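Local structure of USG-1 protein homolog (Pseudomonas aeruginosa, 2HJS) at residues V23-E28 against G321-A326; P108-S113 against E117-Q122. The protein probably binds NAD or NADP as a dimeric member of the aspartate-semialdehyde dehydrogenase family, though its own reaction is not established. All coordinates share one frame; numbering follows the deposited sequence. Where two conformers were deposited one is given.

Interaction 1: residues V23-E28 against G321-A326; sequences VGLLDE and GAALNA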
ATOM      1  N   VAL A  23     -19.030  17.351 -15.493  1.00 47.34           N
ATOM      2  CA  VAL A  23     -19.504  18.310 -16.488  1.00 46.49           C
ATOM      3  C   VAL A  23     -18.737  18.137 -17.800  1.00 46.72           C
ATOM      4  O   VAL A  23     -19.339  18.135 -18.879  1.00 48.25           O
ATOM      5  CB  VAL A  23     -19.427  19.768 -15.971  1.00 46.36           C
ATOM      6  CG1 VAL A  23     -19.692  20.759 -17.098  1.00 45.23           C
ATOM      7  CG2 VAL A  23     -20.428  19.969 -14.806  1.00 43.92           C
ATOM      8  N   GLY A  24     -17.421  17.992 -17.726  1.00 46.61           N
ATOM      9  CA  GLY A  24     -16.623  17.742 -18.927  1.00 46.44           C
ATOM     10  C   GLY A  24     -17.055  16.457 -19.636  1.00 46.78           C
ATOM     11  O   GLY A  24     -17.091  16.407 -20.858  1.00 47.39           O
ATOM     12  N   LEU A  25     -17.383  15.417 -18.875  1.00 46.41           N
ATOM     13  CA  LEU A  25     -17.866  14.171 -19.465  1.00 46.67           C
ATOM     14  C   LEU A  25     -19.234  14.267 -20.139  1.00 47.14           C
ATOM     15  O   LEU A  25     -19.471  13.577 -21.135  1.00 46.98           O
ATOM     16  CB  LEU A  25     -17.909  13.064 -18.417  1.00 46.11           C
ATOM     17  CG  LEU A  25     -16.541  12.550 -17.982  1.00 47.58           C
ATOM     18  CD1 LEU A  25     -16.728  11.645 -16.777  1.00 44.86           C
ATOM     19  CD2 LEU A  25     -15.804  11.834 -19.125  1.00 44.94           C
ATOM     20  N   LEU A  26     -20.133  15.088 -19.586  1.00 46.48           N
ATOM     21  CA  LEU A  26     -21.400  15.352 -20.226  1.00 47.63           C
ATOM     22  C   LEU A  26     -21.176  15.926 -21.618  1.00 47.73           C
ATOM     23  O   LEU A  26     -21.906  15.600 -22.541  1.00 47.92           O
ATOM     24  CB  LEU A  26     -22.283  16.308 -19.397  1.00 47.43           C
ATOM     25  CG  LEU A  26     -22.722  15.769 -18.032  1.00 48.62           C
ATOM     26  CD1 LEU A  26     -23.553  16.833 -17.308  1.00 48.30           C
ATOM     27  CD2 LEU A  26     -23.462  14.427 -18.163  1.00 45.54           C
ATOM     28  N   ASP A  27     -20.157  16.769 -21.757  1.00 47.64           N
ATOM     29  CA  ASP A  27     -19.876  17.438 -23.026  1.00 47.99           C
ATOM     30  C   ASP A  27     -19.192  16.421 -23.974  1.00 48.87           C
ATOM     31  O   ASP A  27     -19.677  16.168 -25.087  1.00 48.08           O
ATOM     32  CB  ASP A  27     -18.995  18.641 -22.720  1.00 47.87           C
ATOM     33  CG  ASP A  27     -18.636  19.455 -23.941  1.00 50.34           C
ATOM     34  OD1 ASP A  27     -19.234  19.280 -25.038  1.00 53.35           O
ATOM     35  OD2 ASP A  27     -17.749  20.326 -23.787  1.00 51.63           O
ATOM     36  N   GLU A  28     -18.104  15.808 -23.496  1.00 48.27           N
ATOM     37  CA  GLU A  28     -17.346  14.788 -24.233  1.00 49.55           C
ATOM     38  C   GLU A  28     -18.189  13.656 -24.822  1.00 49.29           C
ATOM     39  O   GLU A  28     -17.927  13.196 -25.938  1.00 48.92           O
ATOM     40  CB  GLU A  28     -16.357  14.103 -23.286  1.00 49.07           C
ATOM     41  CG  GLU A  28     -14.910  14.354 -23.526  1.00 52.80           C
ATOM     42  CD  GLU A  28     -14.030  13.409 -22.677  1.00 58.06           C
ATOM     43  OE1 GLU A  28     -13.414  13.912 -21.693  1.00 59.72           O
ATOM     44  OE2 GLU A  28     -13.999  12.176 -22.985  1.00 56.86           O
ATOM     45  N   GLY A 321     -13.661   6.376 -11.448  1.00 47.12           N
ATOM     46  CA  GLY A 321     -14.365   5.747 -10.331  1.00 47.21           C
ATOM     47  C   GLY A 321     -15.621   6.505  -9.952  1.00 48.06           C
ATOM     48  O   GLY A 321     -16.697   5.915  -9.867  1.00 48.83           O
ATOM     49  N   ALA A 322     -15.502   7.821  -9.785  1.00 47.48           N
ATOM     50  CA  ALA A 322     -16.653   8.649  -9.433  1.00 47.09           C
ATOM     51  C   ALA A 322     -17.449   9.111 -10.669  1.00 47.74           C
ATOM     52  O   ALA A 322     -18.571   8.617 -10.906  1.00 48.44           O
ATOM     53  CB  ALA A 322     -16.215   9.836  -8.602  1.00 46.36           C
ATOM     54  N   ALA A 323     -16.881  10.034 -11.451  1.00 47.02           N
ATOM     55  CA  ALA A 323     -17.644  10.762 -12.489  1.00 47.59           C
ATOM     56  C   ALA A 323     -18.183   9.926 -13.658  1.00 48.12           C
ATOM     57  O   ALA A 323     -19.369  10.025 -14.007  1.00 48.66           O
ATOM     58  CB  ALA A 323     -16.835  11.978 -13.028  1.00 45.47           C
ATOM     59  N   LEU A 324     -17.317   9.151 -14.311  1.00 48.74           N
ATOM     60  CA  LEU A 324     -17.775   8.376 -15.469  1.00 48.77           C
ATOM     61  C   LEU A 324     -18.803   7.337 -15.043  1.00 48.98           C
ATOM     62  O   LEU A 324     -19.803   7.166 -15.720  1.00 50.25           O
ATOM     63  CB  LEU A 324     -16.618   7.723 -16.231  1.00 48.19           C
ATOM     64  CG  LEU A 324     -17.047   6.966 -17.493  1.00 48.54           C
ATOM     65  CD1 LEU A 324     -17.736   7.908 -18.503  1.00 44.90           C
ATOM     66  CD2 LEU A 324     -15.834   6.307 -18.110  1.00 48.61           C
ATOM     67  N   ASN A 325     -18.602   6.673 -13.908  1.00 48.83           N
ATOM     68  CA  ASN A 325     -19.632   5.725 -13.456  1.00 48.99           C
ATOM     69  C   ASN A 325     -21.005   6.393 -13.248  1.00 49.19           C
ATOM     70  O   ASN A 325     -22.048   5.827 -13.609  1.00 49.89           O
ATOM     71  CB  ASN A 325     -19.182   4.976 -12.192  1.00 48.13           C
ATOM     72  CG  ASN A 325     -18.169   3.885 -12.492  1.00 49.92           C
ATOM     73  OD1 ASN A 325     -18.352   3.099 -13.428  1.00 50.25           O
ATOM     74  ND2 ASN A 325     -17.089   3.817 -11.682  1.00 46.53           N
ATOM     75  N   ALA A 326     -21.005   7.597 -12.674  1.00 49.25           N
ATOM     76  CA  ALA A 326     -22.236   8.353 -12.472  1.00 49.11           C
ATOM     77  C   ALA A 326     -22.890   8.690 -13.825  1.00 49.14           C
ATOM     78  O   ALA A 326     -24.096   8.542 -14.006  1.00 49.92           O
ATOM     79  CB  ALA A 326     -21.951   9.627 -11.664  1.00 47.73           C
TER
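Leu-25 and Leu-324 mark the closest approach of two helical backbones, their CA atoms 7.0 Å apart. Residues 23-28 form the last turns of helix 17-28, and residues 321-326 lie in helix 317-336, which widens into a pi-type turn at 321-324. No hydrogen bond joins the two segments.

One methyl carries the contact. Leu-25 points its CB at the other helix, and with CG anti to its own carbonyl carbon (chi1 -72°) the side chain brings CD1 onto the backbone between Ala-323 and Leu-324. There Leu-25 CD1 lies 3.6 Å from Leu-324 N and 3.7 Å from Leu-324 CA. Two side-chain carbons also border this methyl: Ala-323 CB is 3.8 Å from Leu-25 CD1, and Leu-324 CB is 4.0 Å from it. Leu-324 thus meets Leu-25 with the base of its side chain. The side chain of Leu-324 also touches Arg-29 and Asp-292.

The small methyl of Ala-323 also touches Ala-21 and Leu-22, so the apolar seam runs back along helix 17-28. A salt bridge from Glu-28 OE2 to Arg-319 NH2 adds a polar tie between the same helices. Within 321-326, Asn-325 ND2 reaches back to Gly-321 O (2.8 Å), a nearly straight bond (168°) in the plane of the Asn-325 side-chain amide, though tilted 31° from the plane of the Gly-321 carbonyl.

Helix 17-28 follows the first strand of the NAD-binding domain, the usual place of the first helix in a Rossmann fold; here the long C-terminal helix, which follows strand 308-315 of the second, C-terminal-domain sheet, packs against it.

Interaction 2: residues P108-S113 against E117-Q122; sequences PPVMVS and ERLASQ
Pro-108 lies over one face of the Arg-118 guanidinium in a short excursion of the Rossmann-type NAD-binding domain, where the chain leaves an extended run, makes helix 112-115 and turns back toward strand 127-129. Pro-108 CB sits 3.7 Å above the guanidinium plane, offset toward its rim, and the two side chains cross at about a right angle. The neighbouring ring carbon, Pro-108 CG, is 3.8 Å from Arg-118 NH1. Arg-118 starts extended, CG anti to the backbone N (chi1 168°), then bends at chi3 (-104°), which turns the flat group across the proline.

Pro-108 has a second neighbour in Gln-122: the two side chains approach each other from opposite directions, with Gln-122 NE2 within 3.8 Å of Pro-108 CD. The amide is anchored at its other end, where Gln-122 OE1 accepts a hydrogen bond from Leu-127 N.

Next to the proline contact, Val-110 CG2 touches both Arg-118 CD and Leu-119 CD2, at 4.1 Å each, while Val-110 CG1 rests against Leu-119 CG at 4.0 Å. Leu-119 also packs on Leu-332 and Leu-333 of helix 317-336, so this buried apolar side continues into the C-terminal helix.

Further out, backbone hydrogen bonds pair Pro-108 and Val-110 with Ser-129 and fasten the extended run beside strand 127-129, and the side chain of Asn-115 bonds to both Pro-109 O and Met-111 N. Val-110, Leu-119 and Gln-122 all touch Leu-128. On the returning segment, a backbone hydrogen bond from Gln-122 N to Leu-119 O, 3.0 Å long, closes the turn after Arg-118.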
ATOM      1  N   PRO A 108     -30.013   3.427  -2.920  1.00 51.90           N
ATOM      2  CA  PRO A 108     -29.161   2.253  -3.090  1.00 51.52           C
ATOM      3  C   PRO A 108     -28.048   2.505  -4.120  1.00 51.66           C
ATOM      4  O   PRO A 108     -28.267   3.227  -5.110  1.00 50.50           O
ATOM      5  CB  PRO A 108     -30.139   1.167  -3.574  1.00 51.66           C
ATOM      6  CG  PRO A 108     -31.352   1.897  -4.054  1.00 52.12           C
ATOM      7  CD  PRO A 108     -31.415   3.197  -3.348  1.00 51.76           C
ATOM      8  N   PRO A 109     -26.841   1.969  -3.855  1.00 51.72           N
ATOM      9  CA  PRO A 109     -25.777   2.057  -4.854  1.00 51.92           C
ATOM     10  C   PRO A 109     -26.053   1.203  -6.097  1.00 52.27           C
ATOM     11  O   PRO A 109     -26.410   0.027  -5.968  1.00 52.19           O
ATOM     12  CB  PRO A 109     -24.537   1.570  -4.109  1.00 51.46           C
ATOM     13  CG  PRO A 109     -25.058   0.746  -2.949  1.00 52.02           C
ATOM     14  CD  PRO A 109     -26.403   1.298  -2.607  1.00 51.70           C
ATOM     15  N   VAL A 110     -25.923   1.811  -7.282  1.00 52.09           N
ATOM     16  CA  VAL A 110     -26.105   1.111  -8.558  1.00 52.29           C
ATOM     17  C   VAL A 110     -24.946   1.428  -9.499  1.00 53.32           C
ATOM     18  O   VAL A 110     -24.513   2.602  -9.636  1.00 52.73           O
ATOM     19  CB  VAL A 110     -27.443   1.466  -9.292  1.00 52.19           C
ATOM     20  CG1 VAL A 110     -27.629   0.597 -10.546  1.00 51.91           C
ATOM     21  CG2 VAL A 110     -28.665   1.350  -8.385  1.00 52.31           C
HETATM   22  N   MSE A 111     -24.455   0.374 -10.144  1.00 54.28           N
HETATM   23  CA  MSE A 111     -23.494   0.479 -11.236  1.00 57.08           C
HETATM   24  C   MSE A 111     -23.950  -0.296 -12.456  1.00 55.78           C
HETATM   25  O   MSE A 111     -24.306  -1.464 -12.362  1.00 55.00           O
HETATM   26  CB  MSE A 111     -22.151  -0.081 -10.820  1.00 55.71           C
HETATM   27  CG  MSE A 111     -21.421   0.797  -9.879  1.00 58.91           C
HETATM   28 SE   MSE A 111     -19.768  -0.095  -9.350  1.00 65.86          SE
HETATM   29  CE  MSE A 111     -18.771   0.130 -11.040  1.00 56.31           C
ATOM     30  N   VAL A 112     -23.878   0.348 -13.612  1.00 56.24           N
ATOM     31  CA  VAL A 112     -24.172  -0.312 -14.893  1.00 56.96           C
ATOM     32  C   VAL A 112     -23.375  -1.629 -15.104  1.00 57.36           C
ATOM     33  O   VAL A 112     -23.942  -2.623 -15.486  1.00 56.98           O
ATOM     34  CB  VAL A 112     -23.953   0.668 -16.081  1.00 56.15           C
ATOM     35  CG1 VAL A 112     -24.270  -0.001 -17.411  1.00 57.69           C
ATOM     36  CG2 VAL A 112     -24.827   1.918 -15.901  1.00 55.76           C
ATOM     37  N   SER A 113     -22.072  -1.630 -14.815  1.00 58.89           N
ATOM     38  CA  SER A 113     -21.227  -2.808 -15.094  1.00 60.08           C
ATOM     39  C   SER A 113     -21.429  -3.985 -14.091  1.00 60.55           C
ATOM     40  O   SER A 113     -20.829  -5.077 -14.263  1.00 61.32           O
ATOM     41  CB  SER A 113     -19.720  -2.393 -15.179  1.00 60.53           C
ATOM     42  OG  SER A 113     -19.196  -1.773 -13.985  1.00 59.94           O
ATOM     43  N   GLU A 117     -29.468  -4.349 -13.149  0.50 60.37           N
ATOM     44  CA  GLU A 117     -30.778  -4.981 -12.995  0.50 60.63           C
ATOM     45  C   GLU A 117     -31.488  -4.571 -11.699  0.50 60.91           C
ATOM     46  O   GLU A 117     -32.672  -4.844 -11.529  0.50 61.04           O
ATOM     47  CB  GLU A 117     -30.659  -6.513 -13.125  0.50 60.31           C
ATOM     48  CG  GLU A 117     -29.680  -7.185 -12.166  0.50 59.64           C
ATOM     49  CD  GLU A 117     -28.200  -7.043 -12.536  0.50 58.04           C
ATOM     50  OE1 GLU A 117     -27.850  -6.380 -13.527  0.50 58.06           O
ATOM     51  OE2 GLU A 117     -27.369  -7.618 -11.818  0.50 58.17           O
ATOM     52  N   ARG A 118     -30.762  -3.907 -10.803  1.00 61.27           N
ATOM     53  CA  ARG A 118     -31.353  -3.344  -9.599  1.00 61.97           C
ATOM     54  C   ARG A 118     -32.163  -2.090  -9.860  1.00 63.06           C
ATOM     55  O   ARG A 118     -32.918  -1.670  -8.974  1.00 62.78           O
ATOM     56  CB  ARG A 118     -30.331  -3.009  -8.527  1.00 62.41           C
ATOM     57  CG  ARG A 118     -31.015  -2.189  -7.478  1.00 62.68           C
ATOM     58  CD  ARG A 118     -30.168  -1.848  -6.352  1.00 64.52           C
ATOM     59  NE  ARG A 118     -30.468  -2.658  -5.167  1.00 65.35           N
ATOM     60  CZ  ARG A 118     -31.553  -2.539  -4.414  1.00 63.33           C
ATOM     61  NH1 ARG A 118     -32.516  -1.670  -4.729  1.00 61.65           N
ATOM     62  NH2 ARG A 118     -31.674  -3.319  -3.346  1.00 65.14           N
ATOM     63  N   LEU A 119     -31.969  -1.472 -11.037  1.00 63.86           N
ATOM     64  CA  LEU A 119     -32.791  -0.344 -11.460  1.00 65.37           C
ATOM     65  C   LEU A 119     -34.208  -0.774 -11.736  1.00 65.81           C
ATOM     66  O   LEU A 119     -35.157  -0.055 -11.389  1.00 66.07           O
ATOM     67  CB  LEU A 119     -32.257   0.303 -12.733  1.00 65.60           C
ATOM     68  CG  LEU A 119     -31.100   1.240 -12.478  1.00 66.80           C
ATOM     69  CD1 LEU A 119     -30.875   1.991 -13.761  1.00 68.58           C
ATOM     70  CD2 LEU A 119     -31.452   2.177 -11.321  1.00 67.15           C
ATOM     71  N   ALA A 120     -34.322  -1.938 -12.383  1.00 66.01           N
ATOM     72  CA  ALA A 120     -35.588  -2.502 -12.853  1.00 66.41           C
ATOM     73  C   ALA A 120     -36.706  -2.565 -11.791  1.00 66.39           C
ATOM     74  O   ALA A 120     -37.871  -2.735 -12.142  1.00 66.48           O
ATOM     75  CB  ALA A 120     -35.347  -3.884 -13.485  1.00 66.23           C
ATOM     76  N   SER A 121     -36.342  -2.384 -10.521  1.00 66.40           N
ATOM     77  CA  SER A 121     -37.270  -2.481  -9.407  1.00 66.73           C
ATOM     78  C   SER A 121     -37.686  -1.169  -8.745  1.00 67.01           C
ATOM     79  O   SER A 121     -38.603  -1.194  -7.941  1.00 66.86           O
ATOM     80  CB  SER A 121     -36.709  -3.417  -8.335  1.00 66.94           C
ATOM     81  OG  SER A 121     -35.697  -2.795  -7.556  1.00 66.91           O
ATOM     82  N   GLN A 122     -37.013  -0.049  -9.039  1.00 67.39           N
ATOM     83  CA  GLN A 122     -37.427   1.274  -8.507  1.00 66.97           C
ATOM     84  C   GLN A 122     -38.360   1.957  -9.517  1.00 66.37           C
ATOM     85  O   GLN A 122     -38.280   1.698 -10.731  1.00 66.23           O
ATOM     86  CB  GLN A 122     -36.204   2.178  -8.183  1.00 67.37           C
ATOM     87  CG  GLN A 122     -36.123   2.787  -6.697  1.00 67.61           C
ATOM     88  CD  GLN A 122     -35.078   3.972  -6.487  1.00 67.24           C
ATOM     89  OE1 GLN A 122     -34.771   4.750  -7.421  1.00 62.67           O
ATOM     90  NE2 GLN A 122     -34.588   4.122  -5.233  1.00 63.08           N
TER

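In the fold
Starting from the N terminus, the chain forms strand 9-12 and then helix 17-28, whose end belongs to interaction 1. Its partner comes 293 residues later in helix 317-336, so that contact closes a loop spanning nearly the whole protein. Interaction 2 is nested inside this loop and is local, closing a short excursion around helix 112-115 before strand 127-129. The two centres are about 18 Å apart, and helix 317-336 connects them: its earlier turns face helix 17-28, and its later turns receive side chains from the excursion. They also touch directly, Asn-325 OD1 packing 3.8 Å from CE of the selenomethionine Met-111.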